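Local coordinates for bartonella effector protein (Bep) substrate of VirB T4SS (Bartonella sp. 1-1C, PDB 4PY3) that belongs to the Fic family of AMP-transferring enzymes, but has a degenerate Fic motif, so that AMP transfer to target proteins is uncertain, at residues V139-A142 with A143-V147; Q163-F166 with F167-A171; C192-G195 with M196-D200. All coordinates share one frame; numbering follows the deposited sequence.

Three local contacts, each along a single helix, follow in series through the FIC domain: interaction 1 on helix 135-152, interaction 2 on helix 159-173, interaction 3 at the end of helix 185-197. The centre of interaction 1 is about 11 Å from that of interaction 2 and about 13 Å from that of interaction 3, whereas the latter two are about 21 Å apart and do not touch. Phe167 of interaction 2 packs on Ala142 and Phe146, while Val147 and Phe146 reach Gly195 and Cys192 of interaction 3. Helices 135-152 and 159-173 flank the loop that holds the degenerate Fic motif, so interactions 1 and 2 lie on the two helices framing it, and interaction 3 lies at the surface.

Interaction 1: V139-A142 with A143-V147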
loop_
_atom_site.group_PDB
_atom_site.type_symbol
_atom_site.label_atom_id
_atom_site.label_comp_id
_atom_site.label_asym_id
_atom_site.label_seq_id
_atom_site.Cartn_x
_atom_site.Cartn_y
_atom_site.Cartn_z
ATOM N N VAL A 139 -16.178 8.423 2.791
ATOM C CA VAL A 139 -15.349 8.899 1.685
ATOM C C VAL A 139 -14.376 9.986 2.141
ATOM O O VAL A 139 -13.181 9.933 1.832
ATOM C CB VAL A 139 -16.223 9.401 0.512
ATOM C CG1 VAL A 139 -15.462 10.352 -0.399
ATOM C CG2 VAL A 139 -16.743 8.212 -0.280
ATOM N N ASP A 140 -14.890 10.969 2.873
ATOM C CA ASP A 140 -14.062 12.070 3.364
ATOM C C ASP A 140 -12.937 11.544 4.252
ATOM O O ASP A 140 -11.761 11.833 4.006
ATOM C CB ASP A 140 -14.917 13.080 4.129
ATOM C CG ASP A 140 -14.123 14.299 4.582
ATOM O OD1 ASP A 140 -13.717 15.116 3.725
ATOM O OD2 ASP A 140 -13.922 14.450 5.808
ATOM N N GLU A 141 -13.290 10.757 5.265
ATOM C CA GLU A 141 -12.282 10.272 6.210
ATOM C C GLU A 141 -11.308 9.313 5.564
ATOM O O GLU A 141 -10.136 9.326 5.881
ATOM C CB GLU A 141 -12.865 9.497 7.380
ATOM C CG GLU A 141 -12.107 9.725 8.685
ATOM C CD GLU A 141 -12.491 11.025 9.371
ATOM O OE1 GLU A 141 -13.318 11.786 8.801
ATOM O OE2 GLU A 141 -11.966 11.274 10.486
ATOM N N ALA A 142 -11.836 8.424 4.732
ATOM C CA ALA A 142 -11.033 7.408 4.102
ATOM C C ALA A 142 -9.985 8.037 3.197
ATOM O O ALA A 142 -8.825 7.617 3.206
ATOM C CB ALA A 142 -11.908 6.439 3.325
ATOM N N ALA A 143 -10.388 9.043 2.431
ATOM C CA ALA A 143 -9.469 9.707 1.512
ATOM C C ALA A 143 -8.274 10.327 2.229
ATOM O O ALA A 143 -7.152 10.264 1.733
ATOM C CB ALA A 143 -10.197 10.769 0.710
ATOM N N LYS A 144 -8.527 10.943 3.381
ATOM C CA LYS A 144 -7.469 11.560 4.183
ATOM C C LYS A 144 -6.470 10.527 4.697
ATOM O O LYS A 144 -5.256 10.747 4.651
ATOM C CB LYS A 144 -8.066 12.353 5.359
ATOM C CG LYS A 144 -8.704 13.664 4.956
ATOM C CD LYS A 144 -9.509 14.259 6.104
ATOM C CE LYS A 144 -9.981 15.686 5.866
ATOM N NZ LYS A 144 -11.371 15.896 6.342
ATOM N N LEU A 145 -6.994 9.404 5.181
ATOM C CA LEU A 145 -6.177 8.295 5.685
ATOM C C LEU A 145 -5.379 7.625 4.547
ATOM O O LEU A 145 -4.243 7.182 4.756
ATOM C CB LEU A 145 -7.054 7.256 6.443
ATOM C CG LEU A 145 -7.395 7.191 7.939
ATOM C CD1 LEU A 145 -8.317 8.330 8.210
ATOM C CD2 LEU A 145 -8.040 5.941 8.605
ATOM N N PHE A 146 -5.961 7.569 3.349
ATOM C CA PHE A 146 -5.290 6.984 2.190
ATOM C C PHE A 146 -4.091 7.817 1.771
ATOM O O PHE A 146 -3.001 7.281 1.492
ATOM C CB PHE A 146 -6.240 6.864 1.004
ATOM C CG PHE A 146 -5.723 5.969 -0.089
ATOM C CD1 PHE A 146 -5.930 4.604 -0.022
ATOM C CD2 PHE A 146 -5.041 6.486 -1.175
ATOM C CE1 PHE A 146 -5.473 3.759 -1.019
ATOM C CE2 PHE A 146 -4.579 5.647 -2.188
ATOM C CZ PHE A 146 -4.790 4.280 -2.106
ATOM N N VAL A 147 -4.295 9.131 1.730
ATOM C CA VAL A 147 -3.209 10.065 1.419
ATOM C C VAL A 147 -2.064 9.917 2.426
ATOM O O VAL A 147 -0.893 9.874 2.052
ATOM C CB VAL A 147 -3.711 11.529 1.405
ATOM C CG1 VAL A 147 -2.552 12.520 1.496
ATOM C CG2 VAL A 147 -4.526 11.784 0.147
#
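Lys144 runs back along the helix to Asp140, one turn earlier, and its atoms can be tracked outward in order. CB lies 3.7 Å from Glu141 O. CG then passes 3.7 Å from Asp140 O, and CD stays beside the same carbonyl oxygen at 3.9 Å, so the aliphatic part of the chain follows the backbone rather than leaving it. Extended as far as CE, the chain bends at its last torsion (chi4 139°), which turns the ammonium group to the carboxylate: NZ is 3.0 Å from Asp140 OD2, a salt bridge made from the syn side but 28° out of the carboxylate plane. Asp140 contributes by placing CG anti to its own N (chi1 -176°). The backbone bond of the same pair, Lys144 N to Asp140 O, is weak at 3.4 Å, in contrast to Phe146 N to Ala142 O at 2.9 Å. Next along the helix, Leu145 CD1 comes within 3.1 Å of Glu141 O, with Glu141 CG farther off at 4.1 Å.

On other sides, Phe146 joins Phe167, Phe180 and Phe211 in an aromatic cluster, and Ala143 faces Met207 of helix 205-214. The result is an amphipathic helix of the mainly helical Fic fold, with an i, i+4 Asp-Lys salt bridge on its partly exposed side and Val139, Ala142, Ala143 and Phe146 buried against neighbouring helices and loops.

Interaction 2: Q163-F166 with F167-A171; sequences QRVF and FEKLA
Phe166 and Phe167, neighbours in the chain, set their rings obliquely: the planes make 51° and the centroids stand 5.8 Å apart. The touch is made by one corner of each ring, Phe166 CD1 against Phe167 CD1 at 3.8 Å. A first torsion of -176° in Phe166 lays CG beside its carbonyl carbon and sends the ring to Leu62 and Ile65 of helix 59-70 and to Leu124, while Phe167 packs on Leu149 of helix 135-152. In the plane of the Phe167 ring, at its edge, sits Gln163 O, 3.4 Å from CD1; the same oxygen accepts the hydrogen bond of Phe167 N at 3.0 Å.

Val165 and Lys169 point the same way and lie alongside each other, CG1 to CG at 4.2 Å. Glu168 lays CG 3.2 Å from Arg164 O, the carbonyl that its own N also reaches, at 2.9 Å.

The polar ends find partners beyond this helix: Gln163 NE2 bonds Asn150, Arg164 forms a salt bridge with Glu185, Lys169 NZ bonds Asn49, and Glu168 OE2 takes the N-H of Phe180. Chemically, then, the contact within the helix is apolar and backbone-mediated, and the polar ends, two of them on buried residues, are satisfied by neighbouring parts of the domain, which would help set the rotation of this helix against them.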
loop_
_atom_site.group_PDB
_atom_site.type_symbol
_atom_site.label_atom_id
_atom_site.label_comp_id
_atom_site.label_asym_id
_atom_site.label_seq_id
_atom_site.Cartn_x
_atom_site.Cartn_y
_atom_site.Cartn_z
ATOM N N GLN A 163 -2.116 -1.340 -0.183
ATOM C CA GLN A 163 -2.986 -0.310 0.409
ATOM C C GLN A 163 -4.376 -0.313 -0.212
ATOM O O GLN A 163 -5.353 -0.134 0.503
ATOM C CB GLN A 163 -2.340 1.082 0.450
ATOM C CG GLN A 163 -1.999 1.602 -0.916
ATOM C CD GLN A 163 -1.022 2.777 -0.894
ATOM O OE1 GLN A 163 -0.259 2.992 0.077
ATOM N NE2 GLN A 163 -1.034 3.545 -1.973
ATOM N N ARG A 164 -4.488 -0.636 -1.496
ATOM C CA ARG A 164 -5.815 -0.747 -2.114
ATOM C C ARG A 164 -6.630 -1.886 -1.526
ATOM O O ARG A 164 -7.810 -1.703 -1.199
ATOM C CB ARG A 164 -5.717 -0.932 -3.615
ATOM C CG ARG A 164 -5.162 0.289 -4.299
ATOM C CD ARG A 164 -4.979 0.034 -5.772
ATOM N NE ARG A 164 -4.127 1.086 -6.330
ATOM C CZ ARG A 164 -3.917 1.301 -7.622
ATOM N NH1 ARG A 164 -4.538 0.562 -8.535
ATOM N NH2 ARG A 164 -3.095 2.272 -8.000
ATOM N N VAL A 165 -6.017 -3.060 -1.369
ATOM C CA VAL A 165 -6.742 -4.175 -0.768
ATOM C C VAL A 165 -7.172 -3.817 0.656
ATOM O O VAL A 165 -8.278 -4.131 1.070
ATOM C CB VAL A 165 -5.923 -5.476 -0.777
ATOM C CG1 VAL A 165 -6.589 -6.555 0.067
ATOM C CG2 VAL A 165 -5.773 -5.976 -2.198
ATOM N N PHE A 166 -6.284 -3.161 1.392
ATOM C CA PHE A 166 -6.555 -2.757 2.763
ATOM C C PHE A 166 -7.795 -1.848 2.813
ATOM O O PHE A 166 -8.704 -2.076 3.603
ATOM C CB PHE A 166 -5.336 -2.024 3.320
ATOM C CG PHE A 166 -5.455 -1.625 4.764
ATOM C CD1 PHE A 166 -6.168 -0.483 5.127
ATOM C CD2 PHE A 166 -4.821 -2.356 5.757
ATOM C CE1 PHE A 166 -6.256 -0.097 6.447
ATOM C CE2 PHE A 166 -4.917 -1.976 7.082
ATOM C CZ PHE A 166 -5.641 -0.844 7.430
ATOM N N PHE A 167 -7.831 -0.833 1.955
ATOM C CA PHE A 167 -8.954 0.109 1.949
ATOM C C PHE A 167 -10.237 -0.478 1.404
ATOM O O PHE A 167 -11.310 -0.146 1.904
ATOM C CB PHE A 167 -8.596 1.413 1.241
ATOM C CG PHE A 167 -7.938 2.396 2.155
ATOM C CD1 PHE A 167 -6.611 2.219 2.549
ATOM C CD2 PHE A 167 -8.651 3.471 2.669
ATOM C CE1 PHE A 167 -6.003 3.119 3.414
ATOM C CE2 PHE A 167 -8.052 4.370 3.535
ATOM C CZ PHE A 167 -6.729 4.196 3.910
ATOM N N GLU A 168 -10.152 -1.386 0.437
ATOM C CA GLU A 168 -11.351 -2.102 -0.009
ATOM C C GLU A 168 -11.947 -2.930 1.134
ATOM O O GLU A 168 -13.164 -2.930 1.339
ATOM C CB GLU A 168 -11.065 -2.977 -1.225
ATOM C CG GLU A 168 -10.666 -2.167 -2.454
ATOM C CD GLU A 168 -10.616 -2.989 -3.731
ATOM O OE1 GLU A 168 -10.934 -4.196 -3.678
ATOM O OE2 GLU A 168 -10.272 -2.420 -4.797
ATOM N N LYS A 169 -11.088 -3.592 1.901
ATOM C CA LYS A 169 -11.535 -4.362 3.067
ATOM C C LYS A 169 -12.090 -3.463 4.172
ATOM O O LYS A 169 -13.035 -3.827 4.863
ATOM C CB LYS A 169 -10.387 -5.188 3.634
ATOM C CG LYS A 169 -9.843 -6.230 2.675
ATOM C CD LYS A 169 -10.748 -7.437 2.585
ATOM C CE LYS A 169 -10.216 -8.425 1.563
ATOM N NZ LYS A 169 -11.276 -9.384 1.157
ATOM N N LEU A 170 -11.466 -2.307 4.356
ATOM C CA LEU A 170 -11.912 -1.333 5.342
ATOM C C LEU A 170 -13.318 -0.811 4.997
ATOM O O LEU A 170 -14.191 -0.723 5.867
ATOM C CB LEU A 170 -10.914 -0.176 5.404
ATOM C CG LEU A 170 -11.174 0.933 6.431
ATOM C CD1 LEU A 170 -10.924 0.430 7.842
ATOM C CD2 LEU A 170 -10.303 2.143 6.138
ATOM N N ALA A 171 -13.524 -0.485 3.722
ATOM C CA ALA A 171 -14.819 -0.022 3.222
ATOM C C ALA A 171 -15.909 -1.061 3.461
ATOM O O ALA A 171 -16.984 -0.744 3.991
ATOM C CB ALA A 171 -14.728 0.309 1.740
#

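Interaction 3: C192-G195 with M196-D200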
loop_
_atom_site.group_PDB
_atom_site.type_symbol
_atom_site.label_atom_id
_atom_site.label_comp_id
_atom_site.label_asym_id
_atom_site.label_seq_id
_atom_site.Cartn_x
_atom_site.Cartn_y
_atom_site.Cartn_z
ATOM N N CYS A 192 -2.846 10.681 -5.700
ATOM C CA CYS A 192 -1.752 10.466 -4.754
ATOM C C CYS A 192 -0.780 11.639 -4.794
ATOM O O CYS A 192 -0.324 12.112 -3.747
ATOM C CB CYS A 192 -1.037 9.139 -5.036
ATOM S SG CYS A 192 -2.060 7.695 -4.642
ATOM N N ILE A 193 -0.451 12.092 -6.003
ATOM C CA ILE A 193 0.520 13.174 -6.179
ATOM C C ILE A 193 -0.014 14.466 -5.568
ATOM O O ILE A 193 0.694 15.124 -4.797
ATOM C CB ILE A 193 0.910 13.356 -7.662
ATOM C CG1 ILE A 193 1.670 12.055 -8.129
ATOM C CG2 ILE A 193 1.699 14.656 -7.836
ATOM C CD1 ILE A 193 2.396 12.037 -9.470
ATOM N N ASP A 194 -1.269 14.800 -5.873
ATOM C CA ASP A 194 -1.924 15.954 -5.259
ATOM C C ASP A 194 -1.857 15.873 -3.746
ATOM O O ASP A 194 -1.522 16.849 -3.073
ATOM C CB ASP A 194 -3.388 16.070 -5.704
ATOM C CG ASP A 194 -3.540 16.674 -7.086
ATOM O OD1 ASP A 194 -2.522 17.014 -7.723
ATOM O OD2 ASP A 194 -4.679 16.827 -7.543
ATOM N N GLY A 195 -2.150 14.692 -3.219
ATOM C CA GLY A 195 -2.059 14.441 -1.783
ATOM C C GLY A 195 -0.716 14.792 -1.154
ATOM O O GLY A 195 -0.664 15.162 0.023
ATOM N N MET A 196 0.376 14.636 -1.913
ATOM C CA MET A 196 1.728 14.897 -1.399
ATOM C C MET A 196 2.298 16.258 -1.788
ATOM O O MET A 196 3.320 16.662 -1.241
ATOM C CB MET A 196 2.693 13.815 -1.877
ATOM C CG MET A 196 2.410 12.442 -1.292
ATOM S SD MET A 196 3.738 11.257 -1.623
ATOM C CE MET A 196 3.338 10.885 -3.321
ATOM N N THR A 197 1.656 16.958 -2.719
ATOM C CA THR A 197 2.159 18.242 -3.193
ATOM C C THR A 197 1.318 19.470 -2.801
ATOM O O THR A 197 1.882 20.518 -2.495
ATOM C CB THR A 197 2.301 18.247 -4.721
ATOM O OG1 THR A 197 1.032 17.967 -5.326
ATOM C CG2 THR A 197 3.336 17.215 -5.164
ATOM N N LEU A 198 -0.010 19.355 -2.792
ATOM C CA LEU A 198 -0.871 20.539 -2.582
ATOM C C LEU A 198 -0.992 20.967 -1.122
ATOM O O LEU A 198 -0.894 20.150 -0.208
ATOM C CB LEU A 198 -2.258 20.315 -3.175
ATOM C CG LEU A 198 -2.301 19.869 -4.639
ATOM C CD1 LEU A 198 -3.739 19.768 -5.123
ATOM C CD2 LEU A 198 -1.511 20.807 -5.540
ATOM N N LYS A 199 -1.219 22.261 -0.918
ATOM C CA LYS A 199 -1.423 22.835 0.421
ATOM C C LYS A 199 -2.589 22.185 1.177
ATOM O O LYS A 199 -3.483 21.587 0.577
ATOM C CB LYS A 199 -1.661 24.347 0.325
ATOM N N ASP A 200 -2.544 22.320 2.501
ATOM C CA ASP A 200 -3.460 21.659 3.449
ATOM C C ASP A 200 -4.820 21.206 2.890
ATOM O O ASP A 200 -5.082 20.005 2.797
ATOM C CB ASP A 200 -3.695 22.593 4.653
#
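The C-terminal end of helix 185-197 is where this contact forms, the last turn before the chain leaves helical geometry at Leu198. Two carbonyls take most of the donors. Ile193 O receives Met196 N at 2.9 Å and the hydroxyl of Thr197, whose OG1 lies 2.9 Å away; the two arrive from opposite faces of the carbonyl plane, Met196 N 62° out of it. The hydroxyl gets there because OG1 stands between the backbone N and the carbonyl carbon (chi1 58°), leaving CG2 to touch Ile193 CG2 at 4.0 Å. Thr197 N also bonds Ile193 O, weakly, at 2.9 Å. The bond from Met196 N to Cys192 O is weak and longer, at 3.2 Å, so the turn shows 3-10 character.

Asp194 O has two donors. Thr197 N, shared with Ile193 O, comes from above the carbonyl plane at 3.2 Å, whereas Leu198 N lies in that plane at 2.9 Å with a nearly straight N-H approach of 170°. That i, i+4 bond ties the first non-helical residue to the helix. Beside it, the side chains of Asp194 and Leu198 run alongside each other, with Leu198 CD1 3.7 Å from Asp194 CG, a methyl set against the carboxylate carbon.

Cys192 packs on Phe146 of helix 135-152 and on Met207, and Met196 reaches Val100 and Tyr107. Forked i, i+3 and i, i+4 bonds, with a threonine hydroxyl returning to the carbonyl four residues back, mark a C-terminal turn tightening toward 3-10 geometry at the surface of the Fic domain.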